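PDB 6EK4: PaxB from Photorhabdus luminescens, which is probably the B component of a two-component alpha-helical pore-forming toxin related to YaxAB, acting with a partner protein to perforate target membranes. Local coordinates for residues A[182-187]-A[232-237]; A[236-241]-A[251-256]. One frame throughout, in Å; residues are numbered along the deposited sequence.

Contact 1 of 2, residues A[182-187]-A[232-237]; sequences NKIIES and EIAKKI
K183 and I184 of helix 149-193 pack against I233, A234 and I237 of helix 217-237 in an apolar helix-helix contact near one end of this elongated, all-helical toxin subunit; the centre of the contact lies about 53 Å from the centre of the chain. The short axes pass 9.8 Å apart with a signed crossing angle of -121°, and the touching residues are two neighbours on one helix and I233, A234 and I237, within about one turn, on the other. I184 takes part through CD1. Its CG1 stands beside the backbone N, anti to the carbonyl carbon (chi1 -67°), and chi2 of 173° extends CD1 toward the second helix. This one methyl meets three residues: CG2 of I233 at 4.1 Å, CB of A234 at 4.2 Å and CD1 of I237 at 4.3 Å. I233 and I237, one turn apart, thus both face the same isoleucine tip. CA of I184 and CA of A234 are 7.1 Å apart, the nearest CA pair between the two segments, with only a methyl group on the A234 side. L250 touches both I184 and A234, so helix 247-321 packs on both. Beside the apolar contact, K183 NZ is hydrogen-bonded to OE1 of Q229, and S187 OG to the backbone O of A226, both on preceding turns of helix 217-237. The lysine takes part through the aliphatic base of its chain, which crosses the I233 side chain at about a right angle, with I233 CD1 3.4 Å from K183 CB and 3.6 Å from K183 CG.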
ATOM      1  N   ASN A 182     -19.661  23.254  37.106  1.00 79.66           N
ATOM      2  CA  ASN A 182     -20.401  24.464  36.736  1.00 79.73           C
ATOM      3  C   ASN A 182     -21.633  24.722  37.606  1.00 79.17           C
ATOM      4  O   ASN A 182     -22.065  25.866  37.740  1.00 79.69           O
ATOM      5  CB  ASN A 182     -20.806  24.425  35.254  1.00 80.69           C
ATOM      6  CG  ASN A 182     -19.633  24.664  34.316  1.00 81.04           C
ATOM      7  OD1 ASN A 182     -18.593  25.189  34.715  1.00 80.60           O
ATOM      8  ND2 ASN A 182     -19.801  24.281  33.055  1.00 81.57           N
ATOM      9  N   LYS A 183     -22.192  23.664  38.193  1.00 77.97           N
ATOM     10  CA  LYS A 183     -23.314  23.800  39.127  1.00 77.48           C
ATOM     11  C   LYS A 183     -22.841  24.452  40.427  1.00 75.73           C
ATOM     12  O   LYS A 183     -23.528  25.306  40.989  1.00 75.73           O
ATOM     13  CB  LYS A 183     -23.939  22.434  39.429  1.00 78.24           C
ATOM     14  CG  LYS A 183     -24.471  21.686  38.211  1.00 79.08           C
ATOM     15  CD  LYS A 183     -25.974  21.805  38.024  1.00 80.37           C
ATOM     16  CE  LYS A 183     -26.440  20.857  36.929  1.00 81.31           C
ATOM     17  NZ  LYS A 183     -27.888  20.996  36.608  1.00 82.93           N
ATOM     18  N   ILE A 184     -21.665  24.039  40.895  1.00 74.09           N
ATOM     19  CA  ILE A 184     -21.048  24.615  42.091  1.00 73.15           C
ATOM     20  C   ILE A 184     -20.615  26.064  41.845  1.00 72.86           C
ATOM     21  O   ILE A 184     -20.724  26.907  42.735  1.00 72.64           O
ATOM     22  CB  ILE A 184     -19.843  23.766  42.565  1.00 72.48           C
ATOM     23  CG1 ILE A 184     -20.333  22.402  43.063  1.00 72.72           C
ATOM     24  CG2 ILE A 184     -19.063  24.481  43.665  1.00 72.46           C
ATOM     25  CD1 ILE A 184     -19.226  21.427  43.401  1.00 72.78           C
ATOM     26  N   ILE A 185     -20.129  26.349  40.640  1.00 73.48           N
ATOM     27  CA  ILE A 185     -19.738  27.713  40.272  1.00 74.40           C
ATOM     28  C   ILE A 185     -20.947  28.654  40.296  1.00 75.23           C
ATOM     29  O   ILE A 185     -20.838  29.789  40.760  1.00 75.72           O
ATOM     30  CB  ILE A 185     -19.031  27.754  38.896  1.00 74.28           C
ATOM     31  CG1 ILE A 185     -17.654  27.087  38.998  1.00 74.11           C
ATOM     32  CG2 ILE A 185     -18.872  29.189  38.401  1.00 74.59           C
ATOM     33  CD1 ILE A 185     -17.046  26.699  37.667  1.00 74.84           C
ATOM     34  N   GLU A 186     -22.090  28.177  39.805  1.00 76.27           N
ATOM     35  CA  GLU A 186     -23.328  28.961  39.829  1.00 77.61           C
ATOM     36  C   GLU A 186     -23.811  29.214  41.259  1.00 77.09           C
ATOM     37  O   GLU A 186     -24.357  30.278  41.547  1.00 77.36           O
ATOM     38  CB  GLU A 186     -24.432  28.269  39.020  1.00 79.40           C
ATOM     39  CG  GLU A 186     -24.189  28.238  37.516  1.00 81.37           C
ATOM     40  CD  GLU A 186     -24.614  29.515  36.808  1.00 83.77           C
ATOM     41  OE1 GLU A 186     -25.115  29.420  35.667  1.00 86.44           O
ATOM     42  OE2 GLU A 186     -24.448  30.612  37.383  1.00 84.81           O
ATOM     43  N   SER A 187     -23.609  28.237  42.142  1.00 76.48           N
ATOM     44  CA  SER A 187     -23.941  28.392  43.561  1.00 76.35           C
ATOM     45  C   SER A 187     -23.101  29.484  44.210  1.00 76.14           C
ATOM     46  O   SER A 187     -23.622  30.315  44.950  1.00 77.01           O
ATOM     47  CB  SER A 187     -23.736  27.079  44.319  1.00 76.08           C
ATOM     48  OG  SER A 187     -24.748  26.150  43.996  1.00 77.25           O
ATOM     49  N   GLU A 232     -25.971  20.030  46.873  1.00 78.99           N
ATOM     50  CA  GLU A 232     -26.209  18.586  46.778  1.00 81.23           C
ATOM     51  C   GLU A 232     -25.020  17.856  46.150  1.00 80.35           C
ATOM     52  O   GLU A 232     -24.660  16.759  46.582  1.00 81.16           O
ATOM     53  CB  GLU A 232     -27.478  18.301  45.965  1.00 83.83           C
ATOM     54  CG  GLU A 232     -27.993  16.870  46.080  1.00 86.36           C
ATOM     55  CD  GLU A 232     -28.958  16.494  44.966  1.00 88.58           C
ATOM     56  OE1 GLU A 232     -28.682  16.827  43.792  1.00 88.96           O
ATOM     57  OE2 GLU A 232     -29.986  15.848  45.260  1.00 90.22           O
ATOM     58  N   ILE A 233     -24.419  18.471  45.133  1.00 78.43           N
ATOM     59  CA  ILE A 233     -23.257  17.902  44.451  1.00 77.39           C
ATOM     60  C   ILE A 233     -22.023  17.947  45.351  1.00 76.06           C
ATOM     61  O   ILE A 233     -21.320  16.947  45.493  1.00 76.75           O
ATOM     62  CB  ILE A 233     -22.962  18.638  43.123  1.00 77.27           C
ATOM     63  CG1 ILE A 233     -24.102  18.399  42.124  1.00 78.40           C
ATOM     64  CG2 ILE A 233     -21.639  18.175  42.525  1.00 76.62           C
ATOM     65  CD1 ILE A 233     -24.164  19.416  41.006  1.00 78.14           C
ATOM     66  N   ALA A 234     -21.770  19.107  45.952  1.00 74.19           N
ATOM     67  CA  ALA A 234     -20.613  19.293  46.828  1.00 73.44           C
ATOM     68  C   ALA A 234     -20.645  18.345  48.023  1.00 73.82           C
ATOM     69  O   ALA A 234     -19.622  17.769  48.390  1.00 73.83           O
ATOM     70  CB  ALA A 234     -20.538  20.737  47.306  1.00 72.98           C
ATOM     71  N   LYS A 235     -21.822  18.189  48.625  1.00 74.99           N
ATOM     72  CA  LYS A 235     -22.001  17.283  49.761  1.00 76.29           C
ATOM     73  C   LYS A 235     -21.684  15.832  49.392  1.00 77.65           C
ATOM     74  O   LYS A 235     -21.071  15.110  50.179  1.00 78.40           O
ATOM     75  CB  LYS A 235     -23.428  17.387  50.313  1.00 76.62           C
ATOM     76  CG  LYS A 235     -23.681  18.644  51.132  1.00 76.34           C
ATOM     77  CD  LYS A 235     -25.152  18.816  51.481  1.00 77.16           C
ATOM     78  CE  LYS A 235     -25.630  17.770  52.479  1.00 78.59           C
ATOM     79  NZ  LYS A 235     -27.035  18.009  52.907  1.00 79.32           N
ATOM     80  N   LYS A 236     -22.095  15.418  48.196  1.00 78.40           N
ATOM     81  CA  LYS A 236     -21.852  14.057  47.711  1.00 79.82           C
ATOM     82  C   LYS A 236     -20.363  13.791  47.465  1.00 79.53           C
ATOM     83  O   LYS A 236     -19.885  12.676  47.676  1.00 80.04           O
ATOM     84  CB  LYS A 236     -22.650  13.806  46.427  1.00 80.56           C
ATOM     85  CG  LYS A 236     -22.657  12.358  45.958  1.00 82.29           C
ATOM     86  CD  LYS A 236     -23.690  12.140  44.863  1.00 83.39           C
ATOM     87  CE  LYS A 236     -23.690  10.705  44.358  1.00 85.24           C
ATOM     88  NZ  LYS A 236     -22.464  10.364  43.581  1.00 84.47           N
ATOM     89  N   ILE A 237     -19.642  14.819  47.022  1.00 78.91           N
ATOM     90  CA  ILE A 237     -18.205  14.716  46.750  1.00 78.55           C
ATOM     91  C   ILE A 237     -17.394  14.616  48.046  1.00 79.17           C
ATOM     92  O   ILE A 237     -16.440  13.839  48.125  1.00 78.98           O
ATOM     93  CB  ILE A 237     -17.710  15.921  45.915  1.00 77.45           C
ATOM     94  CG1 ILE A 237     -18.357  15.907  44.526  1.00 77.19           C
ATOM     95  CG2 ILE A 237     -16.191  15.907  45.778  1.00 77.64           C
ATOM     96  CD1 ILE A 237     -18.419  17.270  43.870  1.00 76.64           C
TER

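Contact 2 of 2, residues A[236-241]-A[251-256]; sequences KILGNI and ADARAK
L238 and I237, where helix 217-237 runs out, rest on A253, D252 and K256 of helix 247-321, mostly through van der Waals contacts. The apolar part centres on L238: with its CG anti to the carbonyl carbon (chi1 -58°), the branch point is set against A253, 4.1 Å from CG to the alanine CB. A253 is the buried residue of the contact. I237 adds its CG2 branch, 4.3 Å from the backbone O of A253 and equally 4.3 Å from CD of K256, whose extended aliphatic chain runs past the isoleucine.

The two segments belong to consecutive helices of an all-helical toxin, joined by a short non-helical connection; residues 232-237 and 251-256 run in roughly the same direction, so the pair is not a simple antiparallel hairpin. G239 is the first residue to leave helical geometry, with a positive phi of 74° that glycine accommodates readily. Just beyond it, OD1 of N240 accepts hydrogen bonds from the backbone N of S242 and of K243.

Charged groups meet the leucine at the outer margin. The D252 and L238 side chains approach at a slant, and CD2 of L238 sits 3.6 Å from OD2 of D252. The same L238 methyl also lies 4.2 Å from NZ of K256; the two charged groups, carried one turn apart on helix 247-321, approach it from directions about 80° apart.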
ATOM      1  N   LYS A 236     -22.095  15.418  48.196  1.00 78.40           N
ATOM      2  CA  LYS A 236     -21.852  14.057  47.711  1.00 79.82           C
ATOM      3  C   LYS A 236     -20.363  13.791  47.465  1.00 79.53           C
ATOM      4  O   LYS A 236     -19.885  12.676  47.676  1.00 80.04           O
ATOM      5  CB  LYS A 236     -22.650  13.806  46.427  1.00 80.56           C
ATOM      6  CG  LYS A 236     -22.657  12.358  45.958  1.00 82.29           C
ATOM      7  CD  LYS A 236     -23.690  12.140  44.863  1.00 83.39           C
ATOM      8  CE  LYS A 236     -23.690  10.705  44.358  1.00 85.24           C
ATOM      9  NZ  LYS A 236     -22.464  10.364  43.581  1.00 84.47           N
ATOM     10  N   ILE A 237     -19.642  14.819  47.022  1.00 78.91           N
ATOM     11  CA  ILE A 237     -18.205  14.716  46.750  1.00 78.55           C
ATOM     12  C   ILE A 237     -17.394  14.616  48.046  1.00 79.17           C
ATOM     13  O   ILE A 237     -16.440  13.839  48.125  1.00 78.98           O
ATOM     14  CB  ILE A 237     -17.710  15.921  45.915  1.00 77.45           C
ATOM     15  CG1 ILE A 237     -18.357  15.907  44.526  1.00 77.19           C
ATOM     16  CG2 ILE A 237     -16.191  15.907  45.778  1.00 77.64           C
ATOM     17  CD1 ILE A 237     -18.419  17.270  43.870  1.00 76.64           C
ATOM     18  N   LEU A 238     -17.779  15.395  49.054  1.00 79.66           N
ATOM     19  CA  LEU A 238     -17.075  15.414  50.341  1.00 80.73           C
ATOM     20  C   LEU A 238     -17.527  14.306  51.298  1.00 83.33           C
ATOM     21  O   LEU A 238     -16.998  14.192  52.405  1.00 83.96           O
ATOM     22  CB  LEU A 238     -17.258  16.773  51.023  1.00 79.46           C
ATOM     23  CG  LEU A 238     -16.790  17.999  50.236  1.00 77.99           C
ATOM     24  CD1 LEU A 238     -17.250  19.271  50.928  1.00 77.41           C
ATOM     25  CD2 LEU A 238     -15.279  18.000  50.063  1.00 78.16           C
ATOM     26  N   GLY A 239     -18.499  13.499  50.877  1.00 85.68           N
ATOM     27  CA  GLY A 239     -19.025  12.419  51.710  1.00 88.36           C
ATOM     28  C   GLY A 239     -19.902  12.929  52.840  1.00 90.03           C
ATOM     29  O   GLY A 239     -19.901  12.364  53.936  1.00 91.87           O
ATOM     30  N   ASN A 240     -20.655  13.994  52.566  1.00 89.97           N
ATOM     31  CA  ASN A 240     -21.538  14.611  53.552  1.00 90.91           C
ATOM     32  C   ASN A 240     -22.987  14.169  53.337  1.00 91.94           C
ATOM     33  O   ASN A 240     -23.648  14.610  52.398  1.00 91.10           O
ATOM     34  CB  ASN A 240     -21.426  16.140  53.477  1.00 89.87           C
ATOM     35  CG  ASN A 240     -22.192  16.847  54.586  1.00 90.38           C
ATOM     36  OD1 ASN A 240     -22.652  16.226  55.546  1.00 91.64           O
ATOM     37  ND2 ASN A 240     -22.325  18.163  54.458  1.00 89.35           N
ATOM     38  N   ILE A 241     -23.465  13.292  54.216  1.00 94.41           N
ATOM     39  CA  ILE A 241     -24.848  12.805  54.177  1.00 96.43           C
ATOM     40  C   ILE A 241     -25.563  13.104  55.498  1.00 98.61           C
ATOM     41  O   ILE A 241     -26.565  12.465  55.832  1.00 99.99           O
ATOM     42  CB  ILE A 241     -24.912  11.291  53.849  1.00 97.60           C
ATOM     43  CG1 ILE A 241     -24.148  10.444  54.886  1.00 98.71           C
ATOM     44  CG2 ILE A 241     -24.358  11.030  52.457  1.00 96.84           C
ATOM     45  CD1 ILE A 241     -25.007   9.846  55.982  1.00100.46           C
ATOM     46  N   ALA A 251     -15.978  25.458  48.065  1.00 79.47           N
ATOM     47  CA  ALA A 251     -14.765  25.727  47.287  1.00 80.17           C
ATOM     48  C   ALA A 251     -13.816  24.528  47.302  1.00 81.86           C
ATOM     49  O   ALA A 251     -13.151  24.241  46.305  1.00 82.01           O
ATOM     50  CB  ALA A 251     -14.057  26.962  47.823  1.00 80.15           C
ATOM     51  N   ASP A 252     -13.753  23.842  48.440  1.00 83.68           N
ATOM     52  CA  ASP A 252     -12.965  22.616  48.578  1.00 84.74           C
ATOM     53  C   ASP A 252     -13.503  21.506  47.669  1.00 83.60           C
ATOM     54  O   ASP A 252     -12.730  20.733  47.104  1.00 83.06           O
ATOM     55  CB  ASP A 252     -12.967  22.155  50.042  1.00 87.37           C
ATOM     56  CG  ASP A 252     -12.112  20.917  50.276  1.00 90.07           C
ATOM     57  OD1 ASP A 252     -11.047  20.785  49.635  1.00 91.55           O
ATOM     58  OD2 ASP A 252     -12.506  20.079  51.115  1.00 92.12           O
ATOM     59  N   ALA A 253     -14.828  21.433  47.537  1.00 83.04           N
ATOM     60  CA  ALA A 253     -15.473  20.449  46.663  1.00 82.53           C
ATOM     61  C   ALA A 253     -15.168  20.708  45.188  1.00 81.42           C
ATOM     62  O   ALA A 253     -14.983  19.768  44.412  1.00 81.42           O
ATOM     63  CB  ALA A 253     -16.977  20.444  46.893  1.00 82.48           C
ATOM     64  N   ARG A 254     -15.127  21.983  44.806  1.00 80.28           N
ATOM     65  CA  ARG A 254     -14.766  22.376  43.445  1.00 79.54           C
ATOM     66  C   ARG A 254     -13.304  22.044  43.144  1.00 79.80           C
ATOM     67  O   ARG A 254     -12.979  21.611  42.039  1.00 79.79           O
ATOM     68  CB  ARG A 254     -15.019  23.876  43.233  1.00 78.88           C
ATOM     69  CG  ARG A 254     -14.546  24.409  41.886  1.00 78.24           C
ATOM     70  CD  ARG A 254     -14.815  25.898  41.740  1.00 77.88           C
ATOM     71  NE  ARG A 254     -13.972  26.503  40.709  1.00 77.54           N
ATOM     72  CZ  ARG A 254     -13.976  27.797  40.389  1.00 77.69           C
ATOM     73  NH1 ARG A 254     -14.786  28.650  41.011  1.00 78.54           N
ATOM     74  NH2 ARG A 254     -13.164  28.243  39.439  1.00 77.63           N
ATOM     75  N   ALA A 255     -12.432  22.255  44.129  1.00 80.46           N
ATOM     76  CA  ALA A 255     -10.998  22.009  43.967  1.00 80.61           C
ATOM     77  C   ALA A 255     -10.689  20.551  43.629  1.00 81.13           C
ATOM     78  O   ALA A 255      -9.758  20.274  42.875  1.00 82.03           O
ATOM     79  CB  ALA A 255     -10.243  22.429  45.220  1.00 80.90           C
ATOM     80  N   LYS A 256     -11.470  19.626  44.187  1.00 81.40           N
ATOM     81  CA  LYS A 256     -11.320  18.199  43.886  1.00 82.07           C
ATOM     82  C   LYS A 256     -11.768  17.863  42.462  1.00 81.69           C
ATOM     83  O   LYS A 256     -11.163  17.014  41.805  1.00 82.27           O
ATOM     84  CB  LYS A 256     -12.092  17.343  44.895  1.00 83.15           C
ATOM     85  CG  LYS A 256     -11.435  17.266  46.263  1.00 84.60           C
ATOM     86  CD  LYS A 256     -12.120  16.241  47.154  1.00 86.31           C
ATOM     87  CE  LYS A 256     -11.425  16.124  48.501  1.00 87.93           C
ATOM     88  NZ  LYS A 256     -12.149  15.204  49.422  1.00 89.33           N
TER

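Overall arrangement
Contacts 1 and 2 lie side by side, their centres 8 Å apart, on the same side of the chain's centre and far out toward one end of the subunit. Along the chain, 182-187 comes first, then 232-237 and 236-241, which share K236 and I237, and finally 251-256. Helix 217-237 is common to both contacts: one packs it on helix 149-193, the other on helix 247-321. Helices 149-193 and 247-321 also touch, through I184 and I185 on R254, while A234 CB and A253 CB join the contacts at 3.6 Å. Three helices therefore converge here, so the 21-residue helix 217-237 packs on two much longer ones of the elongated molecule.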